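PDB 3CNH: hydrolase family protein, which probably acts as a phosphatase, being a predicted hydrolase of the haloacid dehalogenase-like superfamily. Local coordinates for residues 8-13 and 163-168; 14-19 and 90-95; 104-109 and 129-134. All coordinates share one frame; numbering follows the deposited sequence.

Interaction 1: 8-13 and 163-168. With NA (sodium ion), chain C; PO4 (phosphate ion), chain D.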
loop_
_atom_site.group_PDB
_atom_site.type_symbol
_atom_site.label_atom_id
_atom_site.label_comp_id
_atom_site.label_asym_id
_atom_site.label_seq_id
_atom_site.Cartn_x
_atom_site.Cartn_y
_atom_site.Cartn_z
ATOM N N PHE A 8 9.663 2.372 7.412
ATOM C CA PHE A 8 8.493 1.629 6.968
ATOM C C PHE A 8 7.724 2.523 6.007
ATOM O O PHE A 8 7.379 3.663 6.322
ATOM C CB PHE A 8 7.609 1.278 8.163
ATOM C CG PHE A 8 8.225 0.281 9.108
ATOM C CD1 PHE A 8 9.141 0.691 10.069
ATOM C CD2 PHE A 8 7.898 -1.056 9.040
ATOM C CE1 PHE A 8 9.724 -0.229 10.939
ATOM C CE2 PHE A 8 8.500 -1.972 9.897
ATOM C CZ PHE A 8 9.390 -1.555 10.839
ATOM N N TRP A 9 7.456 1.966 4.832
ATOM C CA TRP A 9 6.844 2.705 3.737
ATOM C C TRP A 9 5.492 2.181 3.286
ATOM O O TRP A 9 5.298 1.022 2.975
ATOM C CB TRP A 9 7.744 2.698 2.481
ATOM C CG TRP A 9 9.033 3.428 2.576
ATOM C CD1 TRP A 9 10.182 3.008 3.196
ATOM C CD2 TRP A 9 9.325 4.720 2.030
ATOM N NE1 TRP A 9 11.151 3.975 3.100
ATOM C CE2 TRP A 9 10.659 5.035 2.381
ATOM C CE3 TRP A 9 8.583 5.658 1.317
ATOM C CZ2 TRP A 9 11.267 6.226 1.994
ATOM C CZ3 TRP A 9 9.182 6.815 0.928
ATOM C CH2 TRP A 9 10.506 7.108 1.291
ATOM N N ASP A 10 4.577 3.110 3.270
ATOM C CA ASP A 10 3.284 2.947 2.587
ATOM C C ASP A 10 3.686 2.872 1.105
ATOM O O ASP A 10 4.717 3.458 0.683
ATOM C CB ASP A 10 2.476 4.203 2.922
ATOM C CG ASP A 10 1.157 4.285 2.310
ATOM O OD1 ASP A 10 0.535 3.260 2.062
ATOM O OD2 ASP A 10 0.698 5.477 2.151
ATOM N N ILE A 11 2.897 2.152 0.316
ATOM C CA ILE A 11 3.178 2.078 -1.134
ATOM C C ILE A 11 2.221 2.991 -1.903
ATOM O O ILE A 11 2.616 3.967 -2.510
ATOM C CB ILE A 11 3.186 0.668 -1.667
ATOM C CG1 ILE A 11 4.250 -0.154 -0.911
ATOM C CG2 ILE A 11 3.468 0.645 -3.187
ATOM C CD1 ILE A 11 4.359 -1.617 -1.344
ATOM N N GLY A 12 0.940 2.686 -1.814
ATOM C CA GLY A 12 -0.079 3.508 -2.510
ATOM C C GLY A 12 -0.155 4.941 -2.012
ATOM O O GLY A 12 -0.346 5.175 -0.822
ATOM N N GLY A 13 -0.035 5.874 -2.936
ATOM C CA GLY A 13 -0.053 7.302 -2.658
ATOM C C GLY A 13 1.271 7.880 -2.213
ATOM O O GLY A 13 1.379 9.084 -1.938
HETATM N N MSE A 163 7.659 5.693 10.144
HETATM C CA MSE A 163 6.582 5.365 9.206
HETATM C C MSE A 163 6.330 6.537 8.260
HETATM O O MSE A 163 6.229 7.699 8.682
HETATM C CB MSE A 163 5.271 5.094 9.956
HETATM C CG MSE A 163 4.060 4.839 9.084
HETATM SE SE MSE A 163 4.217 3.057 8.309
HETATM C CE MSE A 163 2.918 3.287 6.796
ATOM N N VAL A 164 6.246 6.208 6.967
ATOM C CA VAL A 164 5.944 7.168 5.917
ATOM C C VAL A 164 4.615 6.772 5.263
ATOM O O VAL A 164 4.499 5.683 4.685
ATOM C CB VAL A 164 7.036 7.203 4.835
ATOM C CG1 VAL A 164 6.653 8.179 3.729
ATOM C CG2 VAL A 164 8.463 7.546 5.448
ATOM N N ASP A 165 3.635 7.653 5.357
ATOM C CA ASP A 165 2.264 7.365 4.825
ATOM C C ASP A 165 1.671 8.649 4.319
ATOM O O ASP A 165 2.010 9.710 4.798
ATOM C CB ASP A 165 1.388 6.761 5.917
ATOM C CG ASP A 165 0.173 5.996 5.370
ATOM O OD1 ASP A 165 -0.830 6.643 4.930
ATOM O OD2 ASP A 165 0.214 4.750 5.469
ATOM N N ASP A 166 0.734 8.564 3.380
ATOM C CA ASP A 166 0.121 9.805 2.878
ATOM C C ASP A 166 -1.090 10.230 3.652
ATOM O O ASP A 166 -1.575 11.331 3.458
ATOM C CB ASP A 166 -0.207 9.811 1.379
ATOM C CG ASP A 166 -1.193 8.785 0.970
ATOM O OD1 ASP A 166 -1.239 7.712 1.592
ATOM O OD2 ASP A 166 -1.874 9.022 -0.033
ATOM N N ARG A 167 -1.578 9.338 4.515
ATOM C CA ARG A 167 -2.780 9.629 5.308
ATOM C C ARG A 167 -2.429 9.978 6.755
ATOM O O ARG A 167 -1.798 9.194 7.454
ATOM C CB ARG A 167 -3.742 8.430 5.283
ATOM C CG ARG A 167 -4.152 8.026 3.885
ATOM C CD ARG A 167 -5.128 6.836 3.891
ATOM N NE ARG A 167 -5.204 6.151 2.593
ATOM C CZ ARG A 167 -6.236 6.245 1.765
ATOM N NH1 ARG A 167 -7.292 6.954 2.106
ATOM N NH2 ARG A 167 -6.213 5.599 0.610
ATOM N N LEU A 168 -2.954 11.114 7.200
ATOM C CA LEU A 168 -2.745 11.594 8.560
ATOM C C LEU A 168 -3.194 10.552 9.588
ATOM O O LEU A 168 -2.526 10.351 10.581
ATOM C CB LEU A 168 -3.468 12.897 8.813
ATOM C CG LEU A 168 -3.308 13.484 10.211
ATOM C CD1 LEU A 168 -1.858 13.867 10.538
ATOM C CD2 LEU A 168 -4.263 14.678 10.300
HETATM NA NA NA C . -1.461 5.456 1.149
HETATM P P PO4 D . -1.327 1.355 0.822
HETATM O O1 PO4 D . -1.327 0.992 2.236
HETATM O O2 PO4 D . -1.510 2.871 0.681
HETATM O O3 PO4 D . -0.173 0.797 -0.025
HETATM O O4 PO4 D . -2.578 0.847 0.106
HETATM O O HOH W 1 -0.784 10.863 -1.956
HETATM O O HOH W 2 -2.473 5.246 3.151
HETATM O O HOH W 3 -3.275 5.918 -0.250
#
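F8 and W9 run parallel to M163 and V164 as neighbouring strands, with V164 N bonded to F8 O at 2.9 Å and, one step on, V164 O accepting from D10 N. On one face of the sheet the selenium of selenomethionine M163 lies 3.8 Å from F8 CB. On the other, V164 sets its CB over one face of the W9 indole, toward the rim, and its CG1 4.0 Å from W9 CE3. The strands belong to the parallel core of the haloacid dehalogenase fold, and the acidic residues at their C-terminal ends sit where the family carries its first and fourth signature motifs, around a site that holds magnesium in many relatives. Here the ion is sodium. D10 has CG anti to its backbone N (chi1 178°), and its carboxylate is held by K141 and by the sodium, which D10 OD2 binds at 2.4 Å. D166 OD1 and G12 O bind it too, each at 2.3 Å, and a phosphate oxygen and two waters complete six ligands. The D165 carboxylate stacks on that of D10, planes 2° apart, and K141 makes salt bridges to both. D165 stays in the second shell: its OD1 accepts from R167 N at 2.8 Å, an Asx turn, and from one metal-bound water, which in turn accepts from R167 NE. G12 N donates to phosphate O3 at 2.8 Å.

Interaction 2: 14-19 and 90-95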
loop_
_atom_site.group_PDB
_atom_site.type_symbol
_atom_site.label_atom_id
_atom_site.label_comp_id
_atom_site.label_asym_id
_atom_site.label_seq_id
_atom_site.Cartn_x
_atom_site.Cartn_y
_atom_site.Cartn_z
ATOM N N VAL A 14 2.271 7.011 -2.175
ATOM C CA VAL A 14 3.625 7.399 -1.756
ATOM C C VAL A 14 4.633 7.018 -2.840
ATOM O O VAL A 14 5.131 7.875 -3.596
ATOM C CB VAL A 14 3.969 6.802 -0.383
ATOM C CG1 VAL A 14 5.395 7.106 0.056
ATOM C CG2 VAL A 14 3.000 7.340 0.694
ATOM N N LEU A 15 4.877 5.720 -2.946
ATOM C CA LEU A 15 5.824 5.190 -3.945
ATOM C C LEU A 15 5.192 5.039 -5.327
ATOM O O LEU A 15 5.808 5.248 -6.370
ATOM C CB LEU A 15 6.365 3.836 -3.489
ATOM C CG LEU A 15 7.239 3.889 -2.226
ATOM C CD1 LEU A 15 7.520 2.475 -1.703
ATOM C CD2 LEU A 15 8.521 4.680 -2.497
ATOM N N LEU A 16 3.943 4.643 -5.294
ATOM C CA LEU A 16 3.121 4.434 -6.495
ATOM C C LEU A 16 1.778 5.069 -6.280
ATOM O O LEU A 16 1.438 5.495 -5.180
ATOM C CB LEU A 16 2.898 2.932 -6.741
ATOM C CG LEU A 16 4.121 1.980 -6.823
ATOM C CD1 LEU A 16 3.651 0.512 -6.947
ATOM C CD2 LEU A 16 5.074 2.369 -7.941
ATOM N N THR A 17 1.012 5.111 -7.353
ATOM C CA THR A 17 -0.388 5.521 -7.239
ATOM C C THR A 17 -1.096 4.453 -6.404
ATOM O O THR A 17 -0.571 3.377 -6.158
ATOM C CB THR A 17 -1.087 5.586 -8.621
ATOM O OG1 THR A 17 -0.952 4.319 -9.280
ATOM C CG2 THR A 17 -0.496 6.683 -9.462
ATOM N N ASN A 18 -2.292 4.754 -5.928
ATOM C CA ASN A 18 -3.105 3.713 -5.287
ATOM C C ASN A 18 -3.389 2.624 -6.310
ATOM O O ASN A 18 -3.303 2.864 -7.499
ATOM C CB ASN A 18 -4.393 4.276 -4.738
ATOM C CG ASN A 18 -4.142 5.174 -3.557
ATOM O OD1 ASN A 18 -3.347 4.831 -2.693
ATOM N ND2 ASN A 18 -4.760 6.335 -3.546
ATOM N N GLY A 19 -3.626 1.423 -5.832
ATOM C CA GLY A 19 -3.852 0.296 -6.736
ATOM C C GLY A 19 -5.283 0.126 -7.193
ATOM O O GLY A 19 -5.553 -0.282 -8.312
ATOM N N GLU A 90 9.317 10.931 -8.302
ATOM C CA GLU A 90 10.201 11.654 -7.385
ATOM C C GLU A 90 10.349 10.944 -6.037
ATOM O O GLU A 90 11.448 10.888 -5.467
ATOM C CB GLU A 90 9.763 13.110 -7.189
ATOM C CG GLU A 90 9.706 13.949 -8.465
ATOM C CD GLU A 90 9.070 15.331 -8.231
ATOM O OE1 GLU A 90 8.398 15.540 -7.185
ATOM O OE2 GLU A 90 9.229 16.210 -9.104
ATOM N N VAL A 91 9.251 10.419 -5.529
ATOM C CA VAL A 91 9.278 9.727 -4.222
ATOM C C VAL A 91 10.013 8.397 -4.372
ATOM O O VAL A 91 10.812 7.971 -3.529
ATOM C CB VAL A 91 7.913 9.589 -3.579
ATOM C CG1 VAL A 91 8.041 8.756 -2.324
ATOM C CG2 VAL A 91 7.368 10.968 -3.275
ATOM N N LEU A 92 9.743 7.738 -5.482
ATOM C CA LEU A 92 10.473 6.494 -5.820
ATOM C C LEU A 92 11.935 6.687 -5.818
ATOM O O LEU A 92 12.703 5.901 -5.269
ATOM C CB LEU A 92 10.151 5.985 -7.215
ATOM C CG LEU A 92 8.944 5.088 -7.234
ATOM C CD1 LEU A 92 8.492 4.798 -8.636
ATOM C CD2 LEU A 92 9.276 3.798 -6.502
ATOM N N ALA A 93 12.352 7.757 -6.473
ATOM C CA ALA A 93 13.759 8.056 -6.591
ATOM C C ALA A 93 14.383 8.291 -5.220
ATOM O O ALA A 93 15.502 7.887 -4.943
ATOM C CB ALA A 93 13.999 9.279 -7.517
ATOM N N LEU A 94 13.635 8.958 -4.362
ATOM C CA LEU A 94 14.118 9.256 -2.997
ATOM C C LEU A 94 14.317 7.948 -2.229
ATOM O O LEU A 94 15.335 7.704 -1.564
ATOM C CB LEU A 94 13.099 10.130 -2.254
ATOM C CG LEU A 94 13.318 10.357 -0.756
ATOM C CD1 LEU A 94 14.649 11.008 -0.443
ATOM C CD2 LEU A 94 12.144 11.177 -0.150
ATOM N N ALA A 95 13.297 7.125 -2.331
ATOM C CA ALA A 95 13.301 5.833 -1.607
ATOM C C ALA A 95 14.450 4.969 -2.115
ATOM O O ALA A 95 15.174 4.346 -1.349
ATOM C CB ALA A 95 11.973 5.111 -1.721
#
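The loop that leaves the first core strand, where haloacid dehalogenase folds carry the turn called the squiggle, packs here through V14, L15 and L16 onto V91, L92 and A95 of helix 89-98. L15 carries most of the contact. Its CG stands anti to its own carbonyl carbon (chi1 -66°), and the branch beyond it, CD2, comes within 3.6 Å of A95 CB. The same methyl lies 4.1 Å from V91 CG1, the two side chains crossing at about a right angle, so L15 CD2 rests against residues one helical turn apart. V14 meets V91 obliquely, CG1 to CG1 at 3.9 Å. The V14 carbonyl also joins the apolar surface: V14 O is 3.3 Å from V91 CB, and V91 CG1 touches the same oxygen. L92 leans toward L15 and the CD2 methyl of L16, but it was modelled in two conformations, and its individual contacts are less certain. W9 of the central strand touches V14, L15, V91 and A95, so loop and helix pack together against the sheet at this tryptophan. No hydrogen bond passes between 14-19 and 90-95 themselves. The contact is therefore apolar and depends on shape, while backbone hydrogen bonds of L15 with R88 and of T17 with Q86, just ahead of the helix, help fix how the loop lies.

Interaction 3: 104-109 and 129-134. With PO4 (phosphate ion), chain D.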
loop_
_atom_site.group_PDB
_atom_site.type_symbol
_atom_site.label_atom_id
_atom_site.label_comp_id
_atom_site.label_asym_id
_atom_site.label_seq_id
_atom_site.Cartn_x
_atom_site.Cartn_y
_atom_site.Cartn_z
HETATM N N MSE A 104 14.874 -0.769 5.052
HETATM C CA MSE A 104 13.528 -0.285 4.797
HETATM C C MSE A 104 12.594 -1.421 4.435
HETATM O O MSE A 104 12.981 -2.416 3.833
HETATM C CB MSE A 104 13.564 0.790 3.698
HETATM C CG MSE A 104 14.679 1.789 3.907
HETATM SE SE MSE A 104 14.537 3.409 2.832
HETATM C CE MSE A 104 14.014 2.531 1.181
ATOM N N TYR A 105 11.335 -1.223 4.785
ATOM C CA TYR A 105 10.301 -2.249 4.638
ATOM C C TYR A 105 8.994 -1.592 4.231
ATOM O O TYR A 105 8.799 -0.408 4.478
ATOM C CB TYR A 105 10.073 -2.928 6.009
ATOM C CG TYR A 105 11.332 -3.396 6.703
ATOM C CD1 TYR A 105 12.061 -2.546 7.502
ATOM C CD2 TYR A 105 11.797 -4.684 6.542
ATOM C CE1 TYR A 105 13.251 -2.970 8.097
ATOM C CE2 TYR A 105 12.944 -5.133 7.152
ATOM C CZ TYR A 105 13.682 -4.270 7.941
ATOM O OH TYR A 105 14.863 -4.700 8.541
ATOM N N SER A 106 8.126 -2.343 3.560
ATOM C CA SER A 106 6.770 -1.802 3.323
ATOM C C SER A 106 5.922 -2.118 4.522
ATOM O O SER A 106 6.117 -3.119 5.234
ATOM C CB SER A 106 6.072 -2.332 2.047
ATOM O OG SER A 106 5.438 -3.586 2.265
ATOM N N LEU A 107 4.924 -1.270 4.691
ATOM C CA LEU A 107 3.845 -1.503 5.673
ATOM C C LEU A 107 2.619 -0.928 4.978
ATOM O O LEU A 107 2.438 0.286 4.918
ATOM C CB LEU A 107 4.129 -0.843 7.025
ATOM C CG LEU A 107 3.152 -1.250 8.119
ATOM C CD1 LEU A 107 3.352 -2.731 8.514
ATOM C CD2 LEU A 107 3.243 -0.392 9.385
ATOM N N ASN A 108 1.864 -1.808 4.339
ATOM C CA ASN A 108 0.859 -1.359 3.376
ATOM C C ASN A 108 -0.305 -2.270 3.248
ATOM O O ASN A 108 -0.238 -3.450 3.613
ATOM C CB ASN A 108 1.505 -1.215 1.978
ATOM C CG ASN A 108 1.847 -2.564 1.329
ATOM O OD1 ASN A 108 2.641 -3.350 1.856
ATOM N ND2 ASN A 108 1.250 -2.823 0.156
ATOM N N ASN A 109 -1.404 -1.665 2.826
ATOM C CA ASN A 109 -2.654 -2.400 2.579
ATOM C C ASN A 109 -2.852 -2.665 1.096
ATOM O O ASN A 109 -2.938 -1.746 0.285
ATOM C CB ASN A 109 -3.864 -1.602 3.053
ATOM C CG ASN A 109 -3.883 -1.349 4.569
ATOM O OD1 ASN A 109 -3.126 -1.972 5.348
ATOM N ND2 ASN A 109 -4.823 -0.466 5.006
ATOM N N LEU A 129 13.222 -4.456 1.935
ATOM C CA LEU A 129 13.751 -5.762 2.361
ATOM C C LEU A 129 12.672 -6.787 2.654
ATOM O O LEU A 129 12.897 -7.978 2.620
ATOM C CB LEU A 129 14.699 -5.586 3.566
ATOM C CG LEU A 129 15.822 -4.565 3.354
ATOM C CD1 LEU A 129 16.515 -4.391 4.677
ATOM C CD2 LEU A 129 16.778 -4.995 2.221
ATOM N N ALA A 130 11.498 -6.295 3.000
ATOM C CA ALA A 130 10.348 -7.150 3.261
ATOM C C ALA A 130 9.106 -6.316 3.099
ATOM O O ALA A 130 9.150 -5.088 3.187
ATOM C CB ALA A 130 10.390 -7.827 4.618
ATOM N N PHE A 131 8.013 -7.008 2.887
ATOM C CA PHE A 131 6.755 -6.372 2.584
ATOM C C PHE A 131 5.700 -6.797 3.591
ATOM O O PHE A 131 5.121 -7.860 3.466
ATOM C CB PHE A 131 6.315 -6.719 1.159
ATOM C CG PHE A 131 7.199 -6.106 0.103
ATOM C CD1 PHE A 131 8.393 -6.704 -0.246
ATOM C CD2 PHE A 131 6.845 -4.902 -0.480
ATOM C CE1 PHE A 131 9.219 -6.121 -1.187
ATOM C CE2 PHE A 131 7.649 -4.293 -1.421
ATOM C CZ PHE A 131 8.875 -4.885 -1.754
ATOM N N PHE A 132 5.489 -5.940 4.583
ATOM C CA PHE A 132 4.525 -6.217 5.662
ATOM C C PHE A 132 3.175 -5.715 5.184
ATOM O O PHE A 132 2.713 -4.631 5.509
ATOM C CB PHE A 132 4.990 -5.570 6.971
ATOM C CG PHE A 132 6.383 -5.980 7.364
ATOM C CD1 PHE A 132 6.796 -7.281 7.275
ATOM C CD2 PHE A 132 7.271 -5.035 7.833
ATOM C CE1 PHE A 132 8.110 -7.655 7.634
ATOM C CE2 PHE A 132 8.588 -5.410 8.219
ATOM C CZ PHE A 132 9.003 -6.712 8.089
ATOM N N THR A 133 2.592 -6.562 4.359
ATOM C CA THR A 133 1.378 -6.256 3.621
ATOM C C THR A 133 0.152 -6.903 4.250
ATOM O O THR A 133 0.193 -8.048 4.716
ATOM C CB THR A 133 1.509 -6.701 2.181
ATOM O OG1 THR A 133 2.698 -6.137 1.593
ATOM C CG2 THR A 133 0.257 -6.311 1.373
ATOM N N SER A 134 -0.947 -6.166 4.220
ATOM C CA SER A 134 -2.189 -6.632 4.862
ATOM C C SER A 134 -2.636 -8.024 4.463
ATOM O O SER A 134 -3.120 -8.793 5.282
ATOM C CB SER A 134 -3.349 -5.661 4.585
ATOM O OG SER A 134 -3.536 -5.489 3.184
HETATM P P PO4 D . -1.327 1.355 0.822
HETATM O O1 PO4 D . -1.327 0.992 2.236
HETATM O O2 PO4 D . -1.510 2.871 0.681
HETATM O O3 PO4 D . -0.173 0.797 -0.025
HETATM O O4 PO4 D . -2.578 0.847 0.106
#
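N108 OD1 is gripped by two hydroxyls that reach it from opposite faces of its amide plane: S106 OG, two residues back on the same strand, and T133 OG1 from the neighbouring strand, each donating at 2.8 Å. The N108 side chain has CG between its backbone N and carbonyl carbon (chi1 71°), and the rotation of the amide is held by these two bonds and by ND2, which donates to N115 OD1 on helix 112-122. An alanine here would probably leave the S106 hydroxyl without this acceptor, N115 OD1 without the ND2 donor, and the T133 hydroxyl with only a weak bond from N115. Around this amide the strands run parallel. S106 N bonds to A130 O, S106 O accepts from F132 N, N108 N reaches F132 O at 3.2 Å, and N108 O accepts from S134 N. This is the beta-alpha-beta unit in which helix 112-122 links strand 103-108 to the edge strand 131-133. On the face opposite N108, the F132 ring lies beside that of Y105, planes 16° apart but slid so far that they barely overlap, centroids 5.5 Å apart. F132 CE2 lies against Y105 CB at 3.6 Å and against the neighbouring ring atoms CG and CD2. L107 CD1 packs 3.6 Å from F132 CB, and A130 CB sits at the edge of the Y105 ring, 3.9 Å from CD2. Beyond the strand end, N109 N donates to phosphate O1 at 2.7 Å. The face with L107 and F132 is thus apolar, while the other combines the bonds of S106, N108 and T133 with the F131 ring, and the side-chain bonds of N108 probably help fix the strand end from which N109 N meets the phosphate.

Interactions 1 and 3 share the five-stranded parallel sheet: strand 6-9 lies between 161-165 and 103-108, and W9 bonds through its backbone to Y105 and L107. Their centres are about 10 Å apart and both reach the same phosphate, G12 N from one side of the site and N109 N from the next strand. Interaction 2, centred about 9 Å from interaction 1 and 14 Å from interaction 3, packs the loop leaving that site against helix 89-98; I11 O probably bonds to L16 N. Along the chain, 8-13 and 163-168 bracket the other two, and 2 closes before 3 opens. Interactions 1 and 3 thus bring residues distant in sequence to what is probably the active site.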